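Local coordinates for chorismate mutase (Paraburkholderia phymatum, PDB 5TS9), which probably catalyses the rearrangement of chorismate to prephenate, the step that leads toward phenylalanine and tyrosine, at residues A[26-31]-A[112-117]; A[34-39]-A[83-88]; A[57-62]-A[120-125]; A[90-93]-A[97-100]. All blocks are in the same frame, centred on the assembly; numbering follows the deposited sequence. Where two conformers were deposited one is given.

All four contacts belong to an all-helical chain with no strands. Contacts 1 and 2 share helix 16-39, which pairs with helix 106-128 in the first and with helix 67-95 in the second; their centres lie about 14 Å apart. Contact 3 is further along helix 106-128, where helix 46-59 meets it. In contact 4 the loop after helix 67-95 folds back on that helix. Along the chain, contacts 2 and 4 come in series between the two segments of contact 1, while contact 3 alternates with contacts 1 and 2. Contacts 2 and 4, with centres about 8 Å apart, both meet the second subunit; contact 3 lies on the opposite side of the chain's centre.

Contact 1 of 4, residues A[26-31]-A[112-117]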
loop_
_atom_site.group_PDB
_atom_site.type_symbol
_atom_site.label_atom_id
_atom_site.label_comp_id
_atom_site.label_asym_id
_atom_site.label_seq_id
_atom_site.Cartn_x
_atom_site.Cartn_y
_atom_site.Cartn_z
ATOM N N LEU A 26 -1.456 -4.433 -11.943
ATOM C CA LEU A 26 -0.918 -3.244 -11.304
ATOM C C LEU A 26 -0.789 -2.100 -12.299
ATOM O O LEU A 26 -1.072 -0.950 -11.962
ATOM C CB LEU A 26 0.434 -3.575 -10.667
ATOM C CG LEU A 26 1.079 -2.496 -9.801
ATOM C CD1 LEU A 26 0.171 -2.112 -8.597
ATOM C CD2 LEU A 26 2.440 -3.006 -9.329
ATOM N N ASN A 27 -0.405 -2.401 -13.537
ATOM C CA ASN A 27 -0.117 -1.344 -14.498
ATOM C C ASN A 27 -1.361 -0.582 -14.942
ATOM O O ASN A 27 -1.221 0.518 -15.482
ATOM C CB ASN A 27 0.610 -1.920 -15.721
ATOM C CG ASN A 27 2.115 -2.063 -15.493
ATOM O OD1 ASN A 27 2.751 -1.214 -14.853
ATOM N ND2 ASN A 27 2.691 -3.141 -16.016
ATOM N N THR A 28 -2.571 -1.134 -14.762
ATOM C CA THR A 28 -3.766 -0.326 -15.007
ATOM C C THR A 28 -3.849 0.886 -14.075
ATOM O O THR A 28 -4.539 1.851 -14.407
ATOM C CB THR A 28 -5.045 -1.144 -14.835
ATOM O OG1 THR A 28 -5.154 -1.568 -13.464
ATOM C CG2 THR A 28 -5.053 -2.357 -15.773
ATOM N N ALA A 29 -3.176 0.849 -12.918
ATOM C CA ALA A 29 -3.167 2.002 -12.008
ATOM C C ALA A 29 -2.720 3.288 -12.707
ATOM O O ALA A 29 -3.238 4.377 -12.417
ATOM C CB ALA A 29 -2.263 1.719 -10.806
ATOM N N ASP A 30 -1.750 3.188 -13.622
ATOM C CA ASP A 30 -1.295 4.382 -14.332
ATOM C C ASP A 30 -2.441 5.030 -15.094
ATOM O O ASP A 30 -2.605 6.252 -15.056
ATOM C CB ASP A 30 -0.159 4.039 -15.295
ATOM C CG ASP A 30 1.029 3.423 -14.593
ATOM O OD1 ASP A 30 0.830 2.785 -13.540
ATOM O OD2 ASP A 30 2.162 3.573 -15.097
ATOM N N GLN A 31 -3.265 4.227 -15.772
ATOM C CA GLN A 31 -4.360 4.825 -16.528
ATOM C C GLN A 31 -5.532 5.207 -15.630
ATOM O O GLN A 31 -6.266 6.144 -15.961
ATOM C CB GLN A 31 -4.826 3.879 -17.637
ATOM C CG GLN A 31 -3.970 3.915 -18.908
ATOM C CD GLN A 31 -4.321 5.100 -19.793
ATOM O OE1 GLN A 31 -5.423 5.652 -19.702
ATOM N NE2 GLN A 31 -3.400 5.485 -20.662
ATOM N N PRO A 112 -12.525 -4.417 -19.061
ATOM C CA PRO A 112 -12.286 -5.764 -19.617
ATOM C C PRO A 112 -10.892 -6.307 -19.304
ATOM O O PRO A 112 -10.737 -7.519 -19.086
ATOM C CB PRO A 112 -12.500 -5.570 -21.124
ATOM C CG PRO A 112 -13.386 -4.351 -21.222
ATOM C CD PRO A 112 -12.944 -3.461 -20.104
ATOM N N ILE A 113 -9.873 -5.444 -19.254
ATOM C CA ILE A 113 -8.533 -5.903 -18.893
ATOM C C ILE A 113 -8.533 -6.474 -17.479
ATOM O O ILE A 113 -7.955 -7.542 -17.219
ATOM C CB ILE A 113 -7.513 -4.759 -19.044
ATOM C CG1 ILE A 113 -7.031 -4.684 -20.501
ATOM C CG2 ILE A 113 -6.345 -4.944 -18.077
ATOM C CD1 ILE A 113 -6.708 -3.287 -20.999
ATOM N N LEU A 114 -9.167 -5.761 -16.539
ATOM C CA LEU A 114 -9.203 -6.220 -15.153
ATOM C C LEU A 114 -10.008 -7.509 -15.023
ATOM O O LEU A 114 -9.688 -8.365 -14.186
ATOM C CB LEU A 114 -9.787 -5.125 -14.250
ATOM C CG LEU A 114 -8.897 -3.896 -14.013
ATOM C CD1 LEU A 114 -9.597 -2.800 -13.159
ATOM C CD2 LEU A 114 -7.542 -4.276 -13.389
ATOM N N ASP A 115 -11.069 -7.656 -15.827
ATOM C CA ASP A 115 -11.863 -8.886 -15.806
ATOM C C ASP A 115 -11.054 -10.082 -16.289
ATOM O O ASP A 115 -11.084 -11.154 -15.671
ATOM C CB ASP A 115 -13.116 -8.727 -16.670
ATOM C CG ASP A 115 -14.218 -7.974 -15.970
ATOM O OD1 ASP A 115 -14.238 -7.963 -14.720
ATOM O OD2 ASP A 115 -15.074 -7.400 -16.683
ATOM N N LYS A 116 -10.354 -9.932 -17.419
ATOM C CA LYS A 116 -9.547 -11.036 -17.923
ATOM C C LYS A 116 -8.451 -11.401 -16.932
ATOM O O LYS A 116 -8.146 -12.585 -16.750
ATOM C CB LYS A 116 -8.937 -10.689 -19.284
ATOM N N LEU A 117 -7.871 -10.398 -16.268
ATOM C CA LEU A 117 -6.786 -10.642 -15.322
ATOM C C LEU A 117 -7.270 -11.257 -14.018
ATOM O O LEU A 117 -6.474 -11.880 -13.303
ATOM C CB LEU A 117 -6.051 -9.346 -15.024
ATOM C CG LEU A 117 -5.193 -8.909 -16.203
ATOM C CD1 LEU A 117 -4.599 -7.557 -15.904
ATOM C CD2 LEU A 117 -4.125 -9.957 -16.460
#
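T28 meets I113 and L114 through van der Waals contacts between methyl groups and one hydroxyl. Its CG2 lies 3.7 Å from CG2 of I113, and the two short side chains slip past each other in opposite directions. The same methyl comes within 3.9 Å of CD2 of L114. L114 does not set out straight at T28, but its CD2 branch ends 3.6 Å from OG1 of T28, an apolar approach to an oxygen.

These side chains join two helices of the all-alpha fold of type II chorismate mutases, 16-39 and 106-128, which run in roughly opposite directions here. At the closest point of the backbones the CA atoms of T28 and L114 are 8.0 Å apart, and the methyls of T28, I113 and L114 meet across that distance.

The polar interactions stay on the side of T28. With chi1 at 64°, OG1 sits between the backbone N and the carbonyl carbon of its own residue, where it hydrogen-bonds O of R25 one turn back; N81 on helix 67-95 adds a weak bond. The hydroxyl is therefore provided for even though L114 offers it only carbon. L114 and L117 also pack on R25.

Contact 2 of 4, residues A[34-39]-A[83-88]; sequences LSKWDT and EVQYAL
K36 reaches across to Q85, and these two side chains make up nearly all of the contact. The lysine is stretched out beyond CG, with chi2 and chi3 both close to 180°, which carries NZ well away from helix 16-39. There NZ donates to OE1 of Q85 at 2.8 Å. It lies in the plane of the amide, on a lone pair of the oxygen, with a C=O...N angle of 137°. Two bonds back from NZ, CD of K36 stands 3.6 Å from OE1 of Q85.

Q85, from helix 67-95, is extended as well, and the two chains meet at a slant between the helices. The pair joins the end of helix 16-39 to the second half of helix 67-95 in the all-helical type II chorismate mutase fold, and is consistent with the lysine and glutamine that line the substrate pocket in relatives of the AroQ class.

Each polar end has further partners. NZ of K36 also donates to O of V43, in the loop that follows its helix, while NE2 of Q85 donates to OD1 of N81 one turn back. With OE1 accepting and NE2 donating, the amide is held in one orientation. A water takes a bond from NE2 of Q85 at 3.3 Å and a weak one from NZ of K36. Beside Q85, Y86 packs on R164 and A87 on A160, both of the second subunit.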
loop_
_atom_site.group_PDB
_atom_site.type_symbol
_atom_site.label_atom_id
_atom_site.label_comp_id
_atom_site.label_asym_id
_atom_site.label_seq_id
_atom_site.Cartn_x
_atom_site.Cartn_y
_atom_site.Cartn_z
ATOM N N LEU A 34 -4.592 8.657 -14.271
ATOM C CA LEU A 34 -4.837 9.696 -15.281
ATOM C C LEU A 34 -6.300 10.106 -15.313
ATOM O O LEU A 34 -6.630 11.302 -15.357
ATOM C CB LEU A 34 -4.419 9.190 -16.663
ATOM C CG LEU A 34 -2.938 8.959 -16.946
ATOM C CD1 LEU A 34 -2.760 8.289 -18.327
ATOM C CD2 LEU A 34 -2.163 10.285 -16.851
ATOM N N SER A 35 -7.197 9.118 -15.331
ATOM C CA SER A 35 -8.617 9.421 -15.385
ATOM C C SER A 35 -9.058 10.199 -14.156
ATOM O O SER A 35 -9.855 11.139 -14.253
ATOM C CB SER A 35 -9.418 8.128 -15.509
ATOM O OG SER A 35 -10.804 8.402 -15.356
ATOM N N LYS A 36 -8.566 9.809 -12.982
ATOM C CA LYS A 36 -8.945 10.505 -11.761
ATOM C C LYS A 36 -8.299 11.884 -11.686
ATOM O O LYS A 36 -8.877 12.800 -11.101
ATOM C CB LYS A 36 -8.589 9.652 -10.546
ATOM C CG LYS A 36 -9.537 8.454 -10.417
ATOM C CD LYS A 36 -9.211 7.581 -9.232
ATOM C CE LYS A 36 -10.200 6.402 -9.139
ATOM N NZ LYS A 36 -9.574 5.280 -8.322
ATOM N N TRP A 37 -7.125 12.054 -12.296
ATOM C CA TRP A 37 -6.538 13.380 -12.437
ATOM C C TRP A 37 -7.418 14.282 -13.305
ATOM O O TRP A 37 -7.628 15.456 -12.978
ATOM C CB TRP A 37 -5.122 13.257 -13.028
ATOM C CG TRP A 37 -4.470 14.591 -13.422
ATOM C CD1 TRP A 37 -4.577 15.249 -14.624
ATOM C CD2 TRP A 37 -3.613 15.395 -12.603
ATOM N NE1 TRP A 37 -3.842 16.418 -14.591
ATOM C CE2 TRP A 37 -3.246 16.529 -13.360
ATOM C CE3 TRP A 37 -3.127 15.267 -11.292
ATOM C CZ2 TRP A 37 -2.401 17.524 -12.856
ATOM C CZ3 TRP A 37 -2.286 16.251 -10.798
ATOM C CH2 TRP A 37 -1.939 17.371 -11.576
ATOM N N ASP A 38 -7.960 13.744 -14.401
ATOM C CA ASP A 38 -8.834 14.525 -15.276
ATOM C C ASP A 38 -10.150 14.877 -14.583
ATOM O O ASP A 38 -10.614 16.019 -14.661
ATOM C CB ASP A 38 -9.108 13.755 -16.571
ATOM C CG ASP A 38 -7.855 13.551 -17.425
ATOM O OD1 ASP A 38 -6.816 14.185 -17.130
ATOM O OD2 ASP A 38 -7.903 12.741 -18.383
ATOM N N THR A 39 -10.774 13.910 -13.900
ATOM C CA THR A 39 -12.137 14.097 -13.404
ATOM C C THR A 39 -12.195 14.589 -11.968
ATOM O O THR A 39 -13.239 15.097 -11.546
ATOM C CB THR A 39 -12.931 12.785 -13.482
ATOM O OG1 THR A 39 -12.349 11.835 -12.583
ATOM C CG2 THR A 39 -12.915 12.211 -14.875
ATOM N N GLU A 83 -1.888 2.136 -3.963
ATOM C CA GLU A 83 -0.537 2.619 -3.659
ATOM C C GLU A 83 0.061 3.375 -4.840
ATOM O O GLU A 83 0.628 4.467 -4.691
ATOM C CB GLU A 83 0.359 1.435 -3.284
ATOM C CG GLU A 83 1.815 1.780 -3.084
ATOM C CD GLU A 83 2.647 0.602 -2.562
ATOM O OE1 GLU A 83 3.839 0.798 -2.276
ATOM O OE2 GLU A 83 2.114 -0.520 -2.434
ATOM N N VAL A 84 -0.047 2.793 -6.028
ATOM C CA VAL A 84 0.473 3.453 -7.218
ATOM C C VAL A 84 -0.332 4.717 -7.509
ATOM O O VAL A 84 0.237 5.784 -7.747
ATOM C CB VAL A 84 0.465 2.485 -8.413
ATOM C CG1 VAL A 84 0.845 3.206 -9.707
ATOM C CG2 VAL A 84 1.447 1.341 -8.152
ATOM N N GLN A 85 -1.662 4.622 -7.467
ATOM C CA GLN A 85 -2.490 5.771 -7.819
ATOM C C GLN A 85 -2.207 6.964 -6.906
ATOM O O GLN A 85 -2.070 8.096 -7.378
ATOM C CB GLN A 85 -3.977 5.418 -7.756
ATOM C CG GLN A 85 -4.459 4.421 -8.787
ATOM C CD GLN A 85 -5.934 4.118 -8.613
ATOM O OE1 GLN A 85 -6.754 5.033 -8.472
ATOM N NE2 GLN A 85 -6.287 2.829 -8.630
ATOM N N TYR A 86 -2.166 6.740 -5.592
ATOM C CA TYR A 86 -1.937 7.861 -4.683
ATOM C C TYR A 86 -0.577 8.506 -4.946
ATOM O O TYR A 86 -0.441 9.732 -4.890
ATOM C CB TYR A 86 -2.013 7.404 -3.226
ATOM C CG TYR A 86 -3.401 7.226 -2.659
ATOM C CD1 TYR A 86 -4.316 8.290 -2.635
ATOM C CD2 TYR A 86 -3.784 6.012 -2.104
ATOM C CE1 TYR A 86 -5.586 8.131 -2.083
ATOM C CE2 TYR A 86 -5.040 5.833 -1.561
ATOM C CZ TYR A 86 -5.946 6.904 -1.545
ATOM O OH TYR A 86 -7.213 6.725 -1.026
ATOM N N ALA A 87 0.445 7.688 -5.200
ATOM C CA ALA A 87 1.795 8.219 -5.395
ATOM C C ALA A 87 1.894 9.003 -6.695
ATOM O O ALA A 87 2.478 10.095 -6.732
ATOM C CB ALA A 87 2.821 7.086 -5.383
ATOM N N LEU A 88 1.331 8.457 -7.770
ATOM C CA LEU A 88 1.341 9.149 -9.058
ATOM C C LEU A 88 0.607 10.475 -8.961
ATOM O O LEU A 88 1.094 11.501 -9.442
ATOM C CB LEU A 88 0.699 8.276 -10.135
ATOM C CG LEU A 88 1.437 7.022 -10.600
ATOM C CD1 LEU A 88 0.585 6.341 -11.647
ATOM C CD2 LEU A 88 2.796 7.418 -11.212
HETATM O O HOH W 1 -9.432 1.890 -8.920
#

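Contact 3 of 4, residues A[57-62]-A[120-125]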
loop_
_atom_site.group_PDB
_atom_site.type_symbol
_atom_site.label_atom_id
_atom_site.label_comp_id
_atom_site.label_asym_id
_atom_site.label_seq_id
_atom_site.Cartn_x
_atom_site.Cartn_y
_atom_site.Cartn_z
ATOM N N ALA A 57 -14.410 -13.416 -4.728
ATOM C CA ALA A 57 -14.869 -14.487 -3.859
ATOM C C ALA A 57 -15.820 -15.418 -4.593
ATOM O O ALA A 57 -15.714 -16.644 -4.466
ATOM C CB ALA A 57 -15.530 -13.906 -2.612
ATOM N N THR A 58 -16.730 -14.857 -5.400
ATOM C CA THR A 58 -17.721 -15.680 -6.100
ATOM C C THR A 58 -17.067 -16.623 -7.105
ATOM O O THR A 58 -17.504 -17.774 -7.270
ATOM C CB THR A 58 -18.741 -14.782 -6.802
ATOM O OG1 THR A 58 -19.432 -13.993 -5.823
ATOM C CG2 THR A 58 -19.756 -15.614 -7.578
ATOM N N MET A 59 -16.026 -16.157 -7.794
ATOM C CA MET A 59 -15.382 -16.952 -8.828
ATOM C C MET A 59 -14.327 -17.906 -8.282
ATOM O O MET A 59 -13.834 -18.759 -9.032
ATOM C CB MET A 59 -14.759 -16.023 -9.873
ATOM C CG MET A 59 -14.417 -16.694 -11.192
ATOM S SD MET A 59 -13.688 -15.526 -12.363
ATOM C CE MET A 59 -15.180 -14.807 -13.066
ATOM N N ALA A 60 -14.000 -17.812 -6.992
ATOM C CA ALA A 60 -12.851 -18.539 -6.451
ATOM C C ALA A 60 -12.967 -20.037 -6.690
ATOM O O ALA A 60 -12.006 -20.680 -7.119
ATOM C CB ALA A 60 -12.697 -18.259 -4.955
ATOM N N SER A 61 -14.142 -20.612 -6.422
ATOM C CA SER A 61 -14.292 -22.063 -6.481
ATOM C C SER A 61 -14.072 -22.610 -7.888
ATOM O O SER A 61 -13.717 -23.786 -8.048
ATOM C CB SER A 61 -15.676 -22.465 -5.968
ATOM O OG SER A 61 -16.693 -21.878 -6.757
ATOM N N GLU A 62 -14.287 -21.793 -8.921
ATOM C CA GLU A 62 -14.055 -22.273 -10.279
ATOM C C GLU A 62 -12.593 -22.651 -10.514
ATOM O O GLU A 62 -12.304 -23.386 -11.463
ATOM C CB GLU A 62 -14.505 -21.220 -11.298
ATOM N N SER A 120 -7.032 -14.762 -15.117
ATOM C CA SER A 120 -5.670 -15.239 -15.329
ATOM C C SER A 120 -4.900 -15.320 -14.018
ATOM O O SER A 120 -4.081 -16.228 -13.843
ATOM C CB SER A 120 -4.938 -14.344 -16.321
ATOM O OG SER A 120 -4.501 -13.158 -15.692
ATOM N N ILE A 121 -5.152 -14.403 -13.085
ATOM C CA ILE A 121 -4.509 -14.479 -11.778
ATOM C C ILE A 121 -4.971 -15.730 -11.039
ATOM O O ILE A 121 -4.165 -16.469 -10.465
ATOM C CB ILE A 121 -4.808 -13.213 -10.959
ATOM C CG1 ILE A 121 -3.980 -12.030 -11.474
ATOM C CG2 ILE A 121 -4.564 -13.501 -9.491
ATOM C CD1 ILE A 121 -4.433 -10.674 -10.934
ATOM N N MET A 122 -6.280 -15.978 -11.040
ATOM C CA MET A 122 -6.791 -17.187 -10.398
ATOM C C MET A 122 -6.300 -18.444 -11.102
ATOM O O MET A 122 -5.965 -19.433 -10.440
ATOM C CB MET A 122 -8.316 -17.146 -10.335
ATOM C CG MET A 122 -8.828 -16.108 -9.311
ATOM S SD MET A 122 -10.602 -16.211 -9.097
ATOM C CE MET A 122 -10.899 -14.860 -7.979
ATOM N N GLN A 123 -6.233 -18.432 -12.434
ATOM C CA GLN A 123 -5.727 -19.617 -13.124
ATOM C C GLN A 123 -4.273 -19.876 -12.757
ATOM O O GLN A 123 -3.868 -21.025 -12.544
ATOM C CB GLN A 123 -5.880 -19.462 -14.638
ATOM C CG GLN A 123 -5.306 -20.644 -15.432
ATOM C CD GLN A 123 -5.962 -21.975 -15.066
ATOM O OE1 GLN A 123 -5.319 -22.859 -14.487
ATOM N NE2 GLN A 123 -7.245 -22.122 -15.398
ATOM N N ASN A 124 -3.477 -18.806 -12.660
ATOM C CA ASN A 124 -2.075 -18.929 -12.274
ATOM C C ASN A 124 -1.922 -19.348 -10.813
ATOM O O ASN A 124 -1.021 -20.127 -10.483
ATOM C CB ASN A 124 -1.367 -17.597 -12.526
ATOM C CG ASN A 124 -1.187 -17.315 -14.008
ATOM O OD1 ASN A 124 -1.160 -18.240 -14.816
ATOM N ND2 ASN A 124 -1.064 -16.047 -14.370
ATOM N N LEU A 125 -2.761 -18.815 -9.919
ATOM C CA LEU A 125 -2.726 -19.252 -8.521
ATOM C C LEU A 125 -2.948 -20.748 -8.409
ATOM O O LEU A 125 -2.232 -21.456 -7.682
ATOM C CB LEU A 125 -3.799 -18.522 -7.726
ATOM C CG LEU A 125 -3.431 -17.202 -7.095
ATOM C CD1 LEU A 125 -4.714 -16.447 -6.791
ATOM C CD2 LEU A 125 -2.624 -17.458 -5.846
#
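M122 lays its sulfur against the backbone around M59 and A60, with SD 4.1 Å from O of M59 and 4.2 Å from CA of A60. The side chain leaves helix 106-128 with CG beside its own backbone N (chi1 -71°) and then runs straight, chi2 and chi3 both near 180°. That extended shape drives the thioether end at the backbone of M59 and A60 and gives M122 most of the surface that the contact buries. M59 itself contributes chiefly the root of its side chain: its CB is 4.2 Å from SD of M122, whereas its own sulfur and methyl continue past.

No polar bond joins the two segments, and the contact rests on dispersion. The carbonyl oxygen of M59 beside the sulfur has its own partner, since N of E62 donates to it at 3.1 Å in the short 3-10 turn at 61-62. The CA atoms of A60 and M122 are 7.4 Å apart, the nearest approach of the two backbones, and the extended M122 side chain spans that distance.

The M122 side chain has further neighbours. F74 of helix 67-95 touches M122 as well as I121, and Y63 and L65, in the loop between helices 46-59 and 67-95, also pack on M122. A57 packs on I71 and A60 on A70 of helix 67-95, while S120, I121 and N124 turn to helix 16-39. Helix 106-128 therefore lies here among helices 16-39, 46-59 and 67-95 of this all-helical fold.

Contact 4 of 4, residues A[90-93]-A[97-100]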
loop_
_atom_site.group_PDB
_atom_site.type_symbol
_atom_site.label_atom_id
_atom_site.label_comp_id
_atom_site.label_asym_id
_atom_site.label_seq_id
_atom_site.Cartn_x
_atom_site.Cartn_y
_atom_site.Cartn_z
ATOM N N ASN A 90 0.012 12.393 -6.431
ATOM C CA ASN A 90 0.726 13.426 -5.687
ATOM C C ASN A 90 2.009 13.826 -6.390
ATOM O O ASN A 90 2.422 14.985 -6.276
ATOM C CB ASN A 90 1.009 12.976 -4.250
ATOM C CG ASN A 90 -0.054 13.474 -3.266
ATOM O OD1 ASN A 90 -1.022 14.125 -3.668
ATOM N ND2 ASN A 90 0.130 13.180 -1.965
ATOM N N ASN A 91 2.653 12.899 -7.110
ATOM C CA ASN A 91 3.783 13.288 -7.950
ATOM C C ASN A 91 3.350 14.342 -8.957
ATOM O O ASN A 91 4.028 15.355 -9.140
ATOM C CB ASN A 91 4.368 12.078 -8.688
ATOM C CG ASN A 91 5.166 11.180 -7.776
ATOM O OD1 ASN A 91 5.392 11.530 -6.629
ATOM N ND2 ASN A 91 5.594 10.021 -8.280
ATOM N N TRP A 92 2.219 14.112 -9.614
ATOM C CA TRP A 92 1.719 15.071 -10.606
ATOM C C TRP A 92 1.282 16.365 -9.944
ATOM O O TRP A 92 1.525 17.456 -10.477
ATOM C CB TRP A 92 0.559 14.447 -11.376
ATOM C CG TRP A 92 0.970 13.210 -12.084
ATOM C CD1 TRP A 92 2.249 12.854 -12.444
ATOM C CD2 TRP A 92 0.114 12.146 -12.514
ATOM N NE1 TRP A 92 2.233 11.620 -13.079
ATOM C CE2 TRP A 92 0.934 11.170 -13.130
ATOM C CE3 TRP A 92 -1.262 11.920 -12.433
ATOM C CZ2 TRP A 92 0.415 9.980 -13.671
ATOM C CZ3 TRP A 92 -1.782 10.745 -12.970
ATOM C CH2 TRP A 92 -0.939 9.785 -13.579
ATOM N N ARG A 93 0.639 16.269 -8.778
ATOM C CA ARG A 93 0.243 17.482 -8.057
ATOM C C ARG A 93 1.451 18.362 -7.746
ATOM O O ARG A 93 1.368 19.590 -7.846
ATOM C CB ARG A 93 -0.508 17.123 -6.764
ATOM C CG ARG A 93 -1.949 16.657 -6.963
ATOM C CD ARG A 93 -2.694 16.576 -5.644
ATOM N NE ARG A 93 -4.037 16.032 -5.813
ATOM C CZ ARG A 93 -4.385 14.784 -5.532
ATOM N NH1 ARG A 93 -3.493 13.931 -5.032
ATOM N NH2 ARG A 93 -5.639 14.393 -5.739
ATOM N N ASP A 97 1.243 19.095 -13.406
ATOM C CA ASP A 97 0.659 18.480 -14.592
ATOM C C ASP A 97 0.946 16.985 -14.562
ATOM O O ASP A 97 1.908 16.533 -13.932
ATOM C CB ASP A 97 1.206 19.103 -15.885
ATOM C CG ASP A 97 0.235 18.994 -17.061
ATOM O OD1 ASP A 97 -0.831 18.334 -16.938
ATOM O OD2 ASP A 97 0.547 19.585 -18.116
ATOM N N ALA A 98 0.088 16.227 -15.244
ATOM C CA ALA A 98 0.198 14.799 -15.454
ATOM C C ALA A 98 0.698 14.527 -16.862
ATOM O O ALA A 98 0.573 15.382 -17.745
ATOM C CB ALA A 98 -1.162 14.133 -15.246
ATOM N N PRO A 99 1.288 13.352 -17.115
ATOM C CA PRO A 99 1.730 13.025 -18.482
ATOM C C PRO A 99 0.601 13.171 -19.501
ATOM O O PRO A 99 -0.585 13.045 -19.179
ATOM C CB PRO A 99 2.210 11.568 -18.367
ATOM C CG PRO A 99 1.890 11.113 -16.984
ATOM C CD PRO A 99 1.693 12.323 -16.137
ATOM N N ALA A 100 0.980 13.472 -20.743
ATOM C CA ALA A 100 0.040 13.590 -21.851
ATOM C C ALA A 100 -0.314 12.240 -22.498
ATOM O O ALA A 100 -0.792 12.221 -23.636
ATOM C CB ALA A 100 0.601 14.533 -22.919
#
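Within 90-93 it is W92 that meets the returning loop at D97, A98 and P99. Ahead of it, N90 is occupied along its own helix and across the dimer: OD1 accepts a hydrogen bond from NH1 of R93 at 2.8 Å, and ND2 bonds D163 of the second subunit. N91 bonds R94.

W92 has CG beside its backbone N and opposite the carbonyl carbon (chi1 -60°), which places one indole face against the loop. CB of A98 makes a CH-pi contact over the six-membered ring, 3.9 Å from its centroid. CD of P99 sits over the same face at the five-membered ring, 3.1 Å above the plane and 3.2 Å from NE1 of W92, a tight fit. Both carbons lie toward the rim, and indole and proline cross at about a right angle. On the backbone, O of W92 receives a weak bond from N of D97 (3.4 Å, N-H...O angle 122°). The closer packing is over the indole face.

R93, the last of the four, leans on W37. That tryptophan of helix 16-39 also touches A98, and A33 and L34 of the same helix pack on W92, setting the indole between helix 16-39 and the loop that leads on to helix 106-128.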